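Local coordinates for DNA replication regulator protein HobA (Helicobacter pylori, PDB 2UVP) that is required to start DNA replication and increases binding of the initiator DnaA to the oriC region, at residues A[45-48]-A[49-53]; A[174-177]-A[178-182]. All blocks are in the same frame, centred on the assembly; numbering follows the deposited sequence.

Contact 1 of 2, residues A[45-48]-A[49-53]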
loop_
_atom_site.group_PDB
_atom_site.type_symbol
_atom_site.label_atom_id
_atom_site.label_comp_id
_atom_site.label_asym_id
_atom_site.label_seq_id
_atom_site.Cartn_x
_atom_site.Cartn_y
_atom_site.Cartn_z
ATOM N N GLN A 45 -28.746 -12.929 0.603
ATOM C CA GLN A 45 -28.974 -11.577 1.128
ATOM C C GLN A 45 -27.915 -10.611 0.628
ATOM O O GLN A 45 -28.206 -9.464 0.280
ATOM C CB GLN A 45 -28.978 -11.592 2.651
ATOM C CG GLN A 45 -30.155 -12.380 3.213
ATOM C CD GLN A 45 -30.201 -12.416 4.726
ATOM O OE1 GLN A 45 -29.289 -11.947 5.405
ATOM N NE2 GLN A 45 -31.284 -12.985 5.267
ATOM N N THR A 46 -26.684 -11.099 0.541
ATOM C CA THR A 46 -25.586 -10.294 -0.009
ATOM C C THR A 46 -25.776 -10.009 -1.502
ATOM O O THR A 46 -25.541 -8.886 -1.959
ATOM C CB THR A 46 -24.242 -10.974 0.282
ATOM O OG1 THR A 46 -24.135 -11.211 1.685
ATOM C CG2 THR A 46 -23.054 -10.078 -0.162
ATOM N N ILE A 47 -26.203 -11.015 -2.268
ATOM C CA ILE A 47 -26.528 -10.830 -3.680
ATOM C C ILE A 47 -27.649 -9.791 -3.858
ATOM O O ILE A 47 -27.529 -8.896 -4.694
ATOM C CB ILE A 47 -26.915 -12.143 -4.361
ATOM C CG1 ILE A 47 -25.673 -13.044 -4.459
ATOM C CG2 ILE A 47 -27.473 -11.859 -5.760
ATOM C CD1 ILE A 47 -25.989 -14.496 -4.828
ATOM N N SER A 48 -28.711 -9.902 -3.061
ATOM C CA SER A 48 -29.807 -8.922 -3.108
ATOM C C SER A 48 -29.304 -7.505 -2.849
ATOM O O SER A 48 -29.737 -6.558 -3.513
ATOM C CB SER A 48 -30.892 -9.278 -2.104
ATOM O OG SER A 48 -31.632 -10.379 -2.609
ATOM N N HIS A 49 -28.406 -7.379 -1.871
ATOM C CA HIS A 49 -27.800 -6.088 -1.541
ATOM C C HIS A 49 -27.072 -5.525 -2.746
ATOM O O HIS A 49 -27.262 -4.360 -3.123
ATOM C CB HIS A 49 -26.849 -6.234 -0.365
ATOM C CG HIS A 49 -26.266 -4.936 0.100
ATOM N ND1 HIS A 49 -24.973 -4.547 -0.185
ATOM C CD2 HIS A 49 -26.808 -3.941 0.834
ATOM C CE1 HIS A 49 -24.738 -3.370 0.375
ATOM N NE2 HIS A 49 -25.846 -2.968 0.973
ATOM N N VAL A 50 -26.245 -6.359 -3.371
ATOM C CA VAL A 50 -25.553 -5.957 -4.587
ATOM C C VAL A 50 -26.533 -5.543 -5.682
ATOM O O VAL A 50 -26.365 -4.497 -6.298
ATOM C CB VAL A 50 -24.581 -7.060 -5.072
ATOM C CG1 VAL A 50 -24.047 -6.751 -6.482
ATOM C CG2 VAL A 50 -23.449 -7.239 -4.052
ATOM N N LEU A 51 -27.593 -6.327 -5.883
ATOM C CA LEU A 51 -28.587 -6.022 -6.914
ATOM C C LEU A 51 -29.311 -4.719 -6.662
ATOM O O LEU A 51 -29.777 -4.070 -7.600
ATOM C CB LEU A 51 -29.628 -7.140 -6.975
ATOM C CG LEU A 51 -29.363 -8.283 -7.956
ATOM C CD1 LEU A 51 -27.896 -8.712 -8.091
ATOM C CD2 LEU A 51 -30.266 -9.456 -7.581
ATOM N N ASN A 52 -29.440 -4.373 -5.392
ATOM C CA ASN A 52 -30.140 -3.174 -4.972
ATOM C C ASN A 52 -29.266 -1.914 -5.033
ATOM O O ASN A 52 -29.713 -0.841 -4.616
ATOM C CB ASN A 52 -30.687 -3.374 -3.568
ATOM C CG ASN A 52 -31.957 -4.217 -3.547
ATOM O OD1 ASN A 52 -32.648 -4.345 -4.558
ATOM N ND2 ASN A 52 -32.274 -4.782 -2.385
ATOM N N GLY A 53 -28.051 -2.050 -5.570
ATOM C CA GLY A 53 -27.109 -0.932 -5.680
ATOM C C GLY A 53 -26.234 -0.734 -4.459
ATOM O O GLY A 53 -25.524 0.292 -4.336
#
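His49 N, Val50 N, Leu51 N and Asn52 N bond in turn to the carbonyl oxygens of Gln45, Thr46, Ile47 and Ser48, the i to i+4 pattern of an alpha-helix. The bond from Leu51 N to Ile47 O is 2.8 Å long. The last one is more bent: Asn52 N meets Ser48 O at an N-H...O angle of 135°, where the chain leaves helical geometry.

Ile47 and Leu51 sit one turn apart and leave the helix in one direction, flank to flank. The CG2 branch of Ile47 is anti to its backbone N, and it meets Leu51 CD1 at 3.9 Å. Leu51 CD1 also rests on the carbonyl, 3.4 Å from Ile47 O. Val179 of helix 161-180 packs on both residues.

On another side of the helix, Val50 CG2 lies 3.4 Å from Thr46 O. The hydroxyl of Thr46 turns back to bond to Leu42 O, so this buried polar group is satisfied within its own helix. The His49 side chain turns from the preceding turn to pack on Asn115 and Met117. Asn52 folds its amide carbon back to 3.2 Å from Ser48 O.

Gly53, with positive phi (88°), is the C-prime residue. Gly53 N bonds to Val50 O at 3.1 Å, and Gly54 N pairs with His49 O. This is a Schellman motif, which ends helix 39-51 just before strand 55-60 of the parallel sheet.

Contact 2 of 2, residues A[174-177]-A[178-182]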
loop_
_atom_site.group_PDB
_atom_site.type_symbol
_atom_site.label_atom_id
_atom_site.label_comp_id
_atom_site.label_asym_id
_atom_site.label_seq_id
_atom_site.Cartn_x
_atom_site.Cartn_y
_atom_site.Cartn_z
ATOM N N ASN A 174 -19.904 -17.383 -8.039
ATOM C CA ASN A 174 -20.754 -18.154 -8.963
ATOM C C ASN A 174 -22.232 -17.881 -8.704
ATOM O O ASN A 174 -23.015 -17.721 -9.645
ATOM C CB ASN A 174 -20.450 -19.629 -8.855
ATOM C CG ASN A 174 -19.334 -20.038 -9.753
ATOM O OD1 ASN A 174 -19.565 -20.455 -10.914
ATOM N ND2 ASN A 174 -18.108 -19.906 -9.258
ATOM N N ALA A 175 -22.593 -17.799 -7.424
ATOM C CA ALA A 175 -23.965 -17.508 -7.031
ATOM C C ALA A 175 -24.351 -16.134 -7.526
ATOM O O ALA A 175 -25.377 -15.982 -8.179
ATOM C CB ALA A 175 -24.132 -17.607 -5.548
ATOM N N LEU A 176 -23.507 -15.143 -7.257
ATOM C CA LEU A 176 -23.764 -13.775 -7.734
ATOM C C LEU A 176 -23.993 -13.669 -9.246
ATOM O O LEU A 176 -24.982 -13.064 -9.676
ATOM C CB LEU A 176 -22.607 -12.858 -7.328
ATOM C CG LEU A 176 -22.618 -11.433 -7.869
ATOM C CD1 LEU A 176 -23.870 -10.684 -7.444
ATOM C CD2 LEU A 176 -21.350 -10.697 -7.393
ATOM N N PHE A 177 -23.083 -14.226 -10.045
ATOM C CA PHE A 177 -23.182 -14.094 -11.490
ATOM C C PHE A 177 -24.255 -14.993 -12.066
ATOM O O PHE A 177 -24.888 -14.655 -13.077
ATOM C CB PHE A 177 -21.822 -14.289 -12.158
ATOM C CG PHE A 177 -20.977 -13.070 -12.078
ATOM C CD1 PHE A 177 -20.230 -12.809 -10.940
ATOM C CD2 PHE A 177 -20.986 -12.142 -13.112
ATOM C CE1 PHE A 177 -19.471 -11.663 -10.834
ATOM C CE2 PHE A 177 -20.239 -10.976 -13.019
ATOM C CZ PHE A 177 -19.480 -10.731 -11.884
ATOM N N SER A 178 -24.493 -16.115 -11.400
ATOM C CA SER A 178 -25.643 -16.941 -11.742
ATOM C C SER A 178 -26.933 -16.133 -11.678
ATOM O O SER A 178 -27.773 -16.257 -12.572
ATOM C CB SER A 178 -25.722 -18.195 -10.876
ATOM O OG SER A 178 -24.730 -19.112 -11.298
ATOM N N VAL A 179 -27.109 -15.304 -10.654
ATOM C CA VAL A 179 -28.319 -14.477 -10.649
ATOM C C VAL A 179 -28.234 -13.277 -11.597
ATOM O O VAL A 179 -29.207 -12.971 -12.288
ATOM C CB VAL A 179 -28.962 -14.182 -9.230
ATOM C CG1 VAL A 179 -28.333 -14.987 -8.092
ATOM C CG2 VAL A 179 -29.085 -12.713 -8.922
ATOM N N LEU A 180 -27.058 -12.658 -11.695
ATOM C CA LEU A 180 -26.880 -11.544 -12.633
ATOM C C LEU A 180 -27.114 -11.942 -14.089
ATOM O O LEU A 180 -27.698 -11.177 -14.869
ATOM C CB LEU A 180 -25.492 -10.912 -12.478
ATOM C CG LEU A 180 -25.332 -10.000 -11.266
ATOM C CD1 LEU A 180 -23.864 -9.589 -11.105
ATOM C CD2 LEU A 180 -26.228 -8.770 -11.394
ATOM N N TYR A 181 -26.658 -13.129 -14.463
ATOM C CA TYR A 181 -26.799 -13.587 -15.836
ATOM C C TYR A 181 -28.064 -14.434 -15.996
ATOM O O TYR A 181 -28.120 -15.327 -16.837
ATOM C CB TYR A 181 -25.537 -14.331 -16.298
ATOM C CG TYR A 181 -24.282 -13.460 -16.365
ATOM C CD1 TYR A 181 -24.368 -12.068 -16.373
ATOM C CD2 TYR A 181 -23.014 -14.035 -16.442
ATOM C CE1 TYR A 181 -23.221 -11.261 -16.436
ATOM C CE2 TYR A 181 -21.853 -13.237 -16.514
ATOM C CZ TYR A 181 -21.970 -11.854 -16.509
ATOM O OH TYR A 181 -20.835 -11.059 -16.585
ATOM N N ASN A 182 -29.062 -14.128 -15.167
ATOM C CA ASN A 182 -30.362 -14.826 -15.111
ATOM C C ASN A 182 -30.361 -16.352 -15.353
ATOM O O ASN A 182 -31.147 -16.874 -16.149
ATOM C CB ASN A 182 -31.428 -14.099 -15.958
ATOM C CG ASN A 182 -30.921 -13.679 -17.326
ATOM O OD1 ASN A 182 -30.316 -14.468 -18.055
ATOM N ND2 ASN A 182 -31.191 -12.436 -17.693
#
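Leu176 and Leu180, one turn apart on helix 161-180, touch through their CD1 methyls at 3.8 Å. The CG of Leu176, anti to the backbone N (chi1 173°), brings its CD1 to the Leu180 methyl. The same Leu180 methyl stands over one face of the Phe177 ring, toward its rim.

Next to this apolar patch, Phe177 and Tyr181 form an offset edge-to-face pair. The Phe177 edge is turned to the Tyr181 face, with the ring planes at 68° and the centroids 5.4 Å apart. The rings come nearest at Phe177 CD2 and Tyr181 CZ, 3.5 Å apart. Arg83, from a loop, touches the side chains of both, and Pro84 packs on Phe177.

The polar edge begins at Asn174 O, which is gripped twice by one residue. Ser178 N and Ser178 OG both donate to it, each at 2.8 Å, from opposite faces of the carbonyl plane. The hydroxyl comes from above that plane rather than along a lone pair. It can turn back to the preceding turn because OG lies beside the backbone N (chi1 -74°). Asn174, Ala175 and Ser178 each pack on an aromatic residue of another subunit.

Tyr181 N still bonds to Phe177 O, but Tyr181 is the first residue to leave helical angles. Asn182, a residue of a calcium site whose physiological relevance is unknown, has positive phi. Its N bonds to Val179 O, and Lys183 N pairs with Ser178 O. These bonds make a Schellman motif that ends the helix ahead of the short strand 184-185.

Contacts 1 and 2 are the C-terminal turns of two neighbouring helices, 39-51 and 161-180. Each ends in a Schellman motif, with glycine as C-prime residue in contact 1 and asparagine in contact 2. They pack together directly. Ile47 CD1 lies 3.5 Å from Leu176 N, and Leu51 CD1 meets Leu180 CD2 at 3.7 Å. Both are partly buried. Contact 1 meets strands of the parallel sheet through Thr46, His49 and Val50, while buried Ile47 faces helix 161-180. Contact 2 has more to do with the assembly, with four residues reaching another chain against one in contact 1. Aliphatic packing serves both, while the aromatic pair and the doubly held carbonyl belong to contact 2.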